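Local coordinates for protein Glp_546_48378_50642 (Giardia intestinalis, PDB 2QVW) that cleaves double-stranded RNA into siRNAs as the Dicer ribonuclease of the RNA interference pathway, at residues 349-361 with 538-550. Residues are numbered along the deposited sequence; the frame is centred on the assembly and turned at random.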
loop_
_atom_site.group_PDB
_atom_site.type_symbol
_atom_site.label_atom_id
_atom_site.label_comp_id
_atom_site.label_asym_id
_atom_site.label_seq_id
_atom_site.Cartn_x
_atom_site.Cartn_y
_atom_site.Cartn_z
ATOM N N VAL A 349 10.429 -2.604 18.326
ATOM C CA VAL A 349 11.720 -2.415 18.965
ATOM C C VAL A 349 11.634 -2.350 20.477
ATOM O O VAL A 349 12.416 -2.997 21.168
ATOM C CB VAL A 349 12.409 -1.138 18.436
ATOM C CG1 VAL A 349 13.754 -0.927 19.135
ATOM C CG2 VAL A 349 12.625 -1.262 16.942
ATOM N N THR A 350 10.691 -1.568 20.989
ATOM C CA THR A 350 10.512 -1.434 22.428
ATOM C C THR A 350 10.228 -2.785 23.072
ATOM O O THR A 350 10.790 -3.127 24.117
ATOM C CB THR A 350 9.346 -0.516 22.757
ATOM O OG1 THR A 350 9.568 0.773 22.171
ATOM C CG2 THR A 350 9.203 -0.378 24.267
ATOM N N ALA A 351 9.349 -3.552 22.442
ATOM C CA ALA A 351 8.981 -4.865 22.938
ATOM C C ALA A 351 10.138 -5.847 22.901
ATOM O O ALA A 351 10.496 -6.418 23.926
ATOM C CB ALA A 351 7.816 -5.408 22.126
ATOM N N ARG A 352 10.721 -6.038 21.719
ATOM C CA ARG A 352 11.823 -6.980 21.546
ATOM C C ARG A 352 13.093 -6.662 22.337
ATOM O O ARG A 352 13.818 -7.575 22.726
ATOM C CB ARG A 352 12.142 -7.123 20.060
ATOM C CG ARG A 352 11.107 -7.927 19.297
ATOM C CD ARG A 352 11.091 -9.370 19.781
ATOM N NE ARG A 352 10.176 -9.608 20.894
ATOM C CZ ARG A 352 10.300 -10.608 21.766
ATOM N NH1 ARG A 352 11.307 -11.461 21.667
ATOM N NH2 ARG A 352 9.407 -10.771 22.733
ATOM N N LEU A 353 13.358 -5.381 22.577
ATOM C CA LEU A 353 14.538 -4.979 23.349
ATOM C C LEU A 353 14.318 -5.293 24.829
ATOM O O LEU A 353 15.248 -5.691 25.535
ATOM C CB LEU A 353 14.819 -3.476 23.189
ATOM C CG LEU A 353 15.596 -2.956 21.976
ATOM C CD1 LEU A 353 15.641 -1.452 21.989
ATOM C CD2 LEU A 353 16.994 -3.490 22.006
ATOM N N LEU A 354 13.087 -5.093 25.296
ATOM C CA LEU A 354 12.735 -5.369 26.683
ATOM C C LEU A 354 13.129 -6.803 27.006
ATOM O O LEU A 354 13.735 -7.068 28.040
ATOM C CB LEU A 354 11.228 -5.203 26.884
ATOM C CG LEU A 354 10.684 -4.079 27.781
ATOM C CD1 LEU A 354 11.263 -2.754 27.363
ATOM C CD2 LEU A 354 9.163 -4.034 27.684
ATOM N N CYS A 355 12.775 -7.721 26.109
ATOM C CA CYS A 355 13.082 -9.132 26.267
ATOM C C CYS A 355 14.540 -9.461 25.983
ATOM O O CYS A 355 15.107 -10.369 26.590
ATOM C CB CYS A 355 12.196 -9.971 25.351
ATOM S SG CYS A 355 10.471 -10.026 25.843
ATOM N N LEU A 356 15.157 -8.737 25.061
ATOM C CA LEU A 356 16.550 -9.012 24.737
ATOM C C LEU A 356 17.475 -8.566 25.861
ATOM O O LEU A 356 18.562 -9.109 26.035
ATOM C CB LEU A 356 16.939 -8.307 23.446
ATOM C CG LEU A 356 18.368 -8.550 22.970
ATOM C CD1 LEU A 356 18.643 -10.047 22.864
ATOM C CD2 LEU A 356 18.559 -7.874 21.626
ATOM N N PHE A 357 17.031 -7.563 26.612
ATOM C CA PHE A 357 17.779 -7.016 27.746
ATOM C C PHE A 357 16.775 -6.854 28.900
ATOM O O PHE A 357 16.440 -5.729 29.300
ATOM C CB PHE A 357 18.371 -5.655 27.380
ATOM C CG PHE A 357 19.283 -5.685 26.190
ATOM C CD1 PHE A 357 20.552 -6.241 26.286
ATOM C CD2 PHE A 357 18.885 -5.129 24.981
ATOM C CE1 PHE A 357 21.411 -6.239 25.194
ATOM C CE2 PHE A 357 19.737 -5.125 23.889
ATOM C CZ PHE A 357 20.997 -5.678 23.995
ATOM N N PRO A 358 16.288 -7.988 29.445
ATOM C CA PRO A 358 15.320 -8.030 30.542
ATOM C C PRO A 358 15.773 -7.341 31.813
ATOM O O PRO A 358 14.960 -7.021 32.686
ATOM C CB PRO A 358 15.109 -9.523 30.737
ATOM C CG PRO A 358 16.453 -10.061 30.442
ATOM C CD PRO A 358 16.802 -9.341 29.172
ATOM N N ASP A 359 17.076 -7.120 31.912
ATOM C CA ASP A 359 17.665 -6.469 33.076
ATOM C C ASP A 359 17.978 -4.989 32.860
ATOM O O ASP A 359 18.186 -4.248 33.823
ATOM C CB ASP A 359 18.945 -7.199 33.488
ATOM C CG ASP A 359 19.829 -6.358 34.383
ATOM O OD1 ASP A 359 20.524 -5.460 33.851
ATOM O OD2 ASP A 359 19.811 -6.591 35.614
ATOM N N ALA A 360 18.013 -4.563 31.601
ATOM C CA ALA A 360 18.314 -3.175 31.273
ATOM C C ALA A 360 17.292 -2.208 31.869
ATOM O O ALA A 360 16.164 -2.600 32.192
ATOM C CB ALA A 360 18.377 -3.006 29.766
ATOM N N SER A 361 17.695 -0.948 32.019
ATOM C CA SER A 361 16.814 0.074 32.570
ATOM C C SER A 361 16.109 0.822 31.441
ATOM O O SER A 361 16.605 0.878 30.318
ATOM C CB SER A 361 17.620 1.081 33.399
ATOM O OG SER A 361 18.401 1.931 32.565
ATOM N N GLY A 538 17.373 -15.065 16.410
ATOM C CA GLY A 538 16.705 -15.946 17.349
ATOM C C GLY A 538 16.492 -15.358 18.729
ATOM O O GLY A 538 15.425 -15.507 19.299
ATOM N N LEU A 539 17.503 -14.707 19.283
ATOM C CA LEU A 539 17.356 -14.100 20.598
ATOM C C LEU A 539 16.482 -12.860 20.534
ATOM O O LEU A 539 15.822 -12.504 21.514
ATOM C CB LEU A 539 18.714 -13.710 21.161
ATOM C CG LEU A 539 19.400 -14.788 21.984
ATOM C CD1 LEU A 539 20.816 -14.367 22.301
ATOM C CD2 LEU A 539 18.595 -15.020 23.256
ATOM N N TRP A 540 16.496 -12.199 19.375
ATOM C CA TRP A 540 15.705 -10.995 19.154
ATOM C C TRP A 540 14.243 -11.352 19.314
ATOM O O TRP A 540 13.579 -10.858 20.227
ATOM C CB TRP A 540 15.988 -10.435 17.755
ATOM C CG TRP A 540 15.121 -9.272 17.339
ATOM C CD1 TRP A 540 14.090 -9.305 16.443
ATOM C CD2 TRP A 540 15.199 -7.910 17.806
ATOM N NE1 TRP A 540 13.519 -8.058 16.319
ATOM C CE2 TRP A 540 14.177 -7.182 17.143
ATOM C CE3 TRP A 540 16.031 -7.234 18.717
ATOM C CZ2 TRP A 540 13.964 -5.810 17.361
ATOM C CZ3 TRP A 540 15.819 -5.865 18.932
ATOM C CH2 TRP A 540 14.792 -5.172 18.255
ATOM N N LEU A 541 13.752 -12.238 18.453
ATOM C CA LEU A 541 12.353 -12.641 18.516
ATOM C C LEU A 541 12.094 -13.843 19.398
ATOM O O LEU A 541 10.982 -14.357 19.442
ATOM C CB LEU A 541 11.817 -12.942 17.117
ATOM C CG LEU A 541 12.681 -12.709 15.874
ATOM C CD1 LEU A 541 13.639 -13.867 15.673
ATOM C CD2 LEU A 541 11.766 -12.594 14.670
ATOM N N GLY A 542 13.114 -14.281 20.119
ATOM C CA GLY A 542 12.948 -15.445 20.972
ATOM C C GLY A 542 12.750 -15.194 22.455
ATOM O O GLY A 542 11.889 -15.828 23.070
ATOM N N SER A 543 13.533 -14.285 23.029
ATOM C CA SER A 543 13.439 -14.003 24.452
ATOM C C SER A 543 11.999 -13.884 24.969
ATOM O O SER A 543 11.158 -13.156 24.414
ATOM C CB SER A 543 14.250 -12.750 24.785
ATOM O OG SER A 543 15.630 -12.997 24.527
ATOM N N PRO A 544 11.698 -14.626 26.046
ATOM C CA PRO A 544 10.415 -14.728 26.755
ATOM C C PRO A 544 9.872 -13.501 27.486
ATOM O O PRO A 544 8.705 -13.153 27.301
ATOM C CB PRO A 544 10.644 -15.908 27.705
ATOM C CG PRO A 544 12.093 -15.766 28.035
ATOM C CD PRO A 544 12.708 -15.487 26.687
ATOM N N GLY A 545 10.696 -12.864 28.316
ATOM C CA GLY A 545 10.223 -11.706 29.051
ATOM C C GLY A 545 11.287 -10.840 29.700
ATOM O O GLY A 545 12.466 -10.949 29.377
ATOM N N PHE A 546 10.876 -9.986 30.631
ATOM C CA PHE A 546 11.810 -9.087 31.290
ATOM C C PHE A 546 11.601 -9.037 32.792
ATOM O O PHE A 546 10.612 -9.566 33.310
ATOM C CB PHE A 546 11.653 -7.688 30.706
ATOM C CG PHE A 546 10.228 -7.199 30.692
ATOM C CD1 PHE A 546 9.701 -6.519 31.787
ATOM C CD2 PHE A 546 9.391 -7.466 29.604
ATOM C CE1 PHE A 546 8.363 -6.116 31.804
ATOM C CE2 PHE A 546 8.050 -7.066 29.611
ATOM C CZ PHE A 546 7.539 -6.393 30.711
ATOM N N TYR A 547 12.536 -8.393 33.490
ATOM C CA TYR A 547 12.462 -8.269 34.942
ATOM C C TYR A 547 12.028 -6.871 35.295
ATOM O O TYR A 547 12.295 -5.941 34.546
ATOM C CB TYR A 547 13.828 -8.492 35.588
ATOM C CG TYR A 547 14.628 -9.632 35.034
ATOM C CD1 TYR A 547 14.147 -10.939 35.075
ATOM C CD2 TYR A 547 15.872 -9.405 34.461
ATOM C CE1 TYR A 547 14.887 -11.989 34.555
ATOM C CE2 TYR A 547 16.620 -10.448 33.938
ATOM C CZ TYR A 547 16.123 -11.731 33.987
ATOM O OH TYR A 547 16.869 -12.749 33.454
ATOM N N VAL A 548 11.371 -6.731 36.443
ATOM C CA VAL A 548 10.933 -5.430 36.947
ATOM C C VAL A 548 11.749 -5.193 38.224
ATOM O O VAL A 548 11.208 -5.144 39.331
ATOM C CB VAL A 548 9.417 -5.417 37.260
ATOM C CG1 VAL A 548 8.638 -5.092 36.004
ATOM C CG2 VAL A 548 8.975 -6.773 37.792
ATOM N N GLU A 549 13.068 -5.081 38.025
ATOM C CA GLU A 549 14.091 -4.892 39.065
ATOM C C GLU A 549 13.628 -4.426 40.446
ATOM O O GLU A 549 12.601 -3.759 40.587
ATOM C CB GLU A 549 15.214 -3.963 38.552
ATOM C CG GLU A 549 14.863 -2.474 38.335
ATOM C CD GLU A 549 14.319 -2.156 36.941
ATOM O OE1 GLU A 549 13.151 -2.496 36.653
ATOM O OE2 GLU A 549 15.062 -1.561 36.129
ATOM N N GLN A 550 14.405 -4.787 41.466
ATOM C CA GLN A 550 14.088 -4.442 42.851
ATOM C C GLN A 550 14.281 -2.960 43.140
ATOM O O GLN A 550 13.754 -2.441 44.118
ATOM C CB GLN A 550 14.949 -5.268 43.814
ATOM C CG GLN A 550 15.016 -6.756 43.481
ATOM C CD GLN A 550 13.654 -7.439 43.479
ATOM O OE1 GLN A 550 13.549 -8.643 43.235
ATOM N NE2 GLN A 550 12.605 -6.674 43.748
#
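R352 meets W540 with both its aliphatic root and its charged end. R352 CB stands 3.5 Å from the centroid of the W540 six-membered ring, 14° off the normal, a CH-pi contact over one face; L353 CD2 and L356 CD2 come to the ring's edge, and these residues with V349 form the hole for the indole. Bends at chi2 (-65°) and chi3 (89°) fold the guanidinium back to the carbonyls of W540 and S543, its plane nearly perpendicular to the indole. R352 NH1 donates hydrogen bonds to W540 O at 2.8 Å and to S543 O at 3.2 Å, the latter on a lone pair, while R352 NH2 adds a weak bond to S543 O. L354 CD2 lies over a face of F546, and P358 CB lies 4.0 Å from the Y547 ring centroid. Y547 N donates a hydrogen bond to P358 O at 2.9 Å; P358 and D359 also belong to a manganese site. In the second shell, S543 OG and N both hydrogen-bond to L539 O, probably helping to hold S543 O. One cation probably compensates two carbonyls, joining helix 528-542 and strand 545-547 to helix 330-356 of the first RNase III domain.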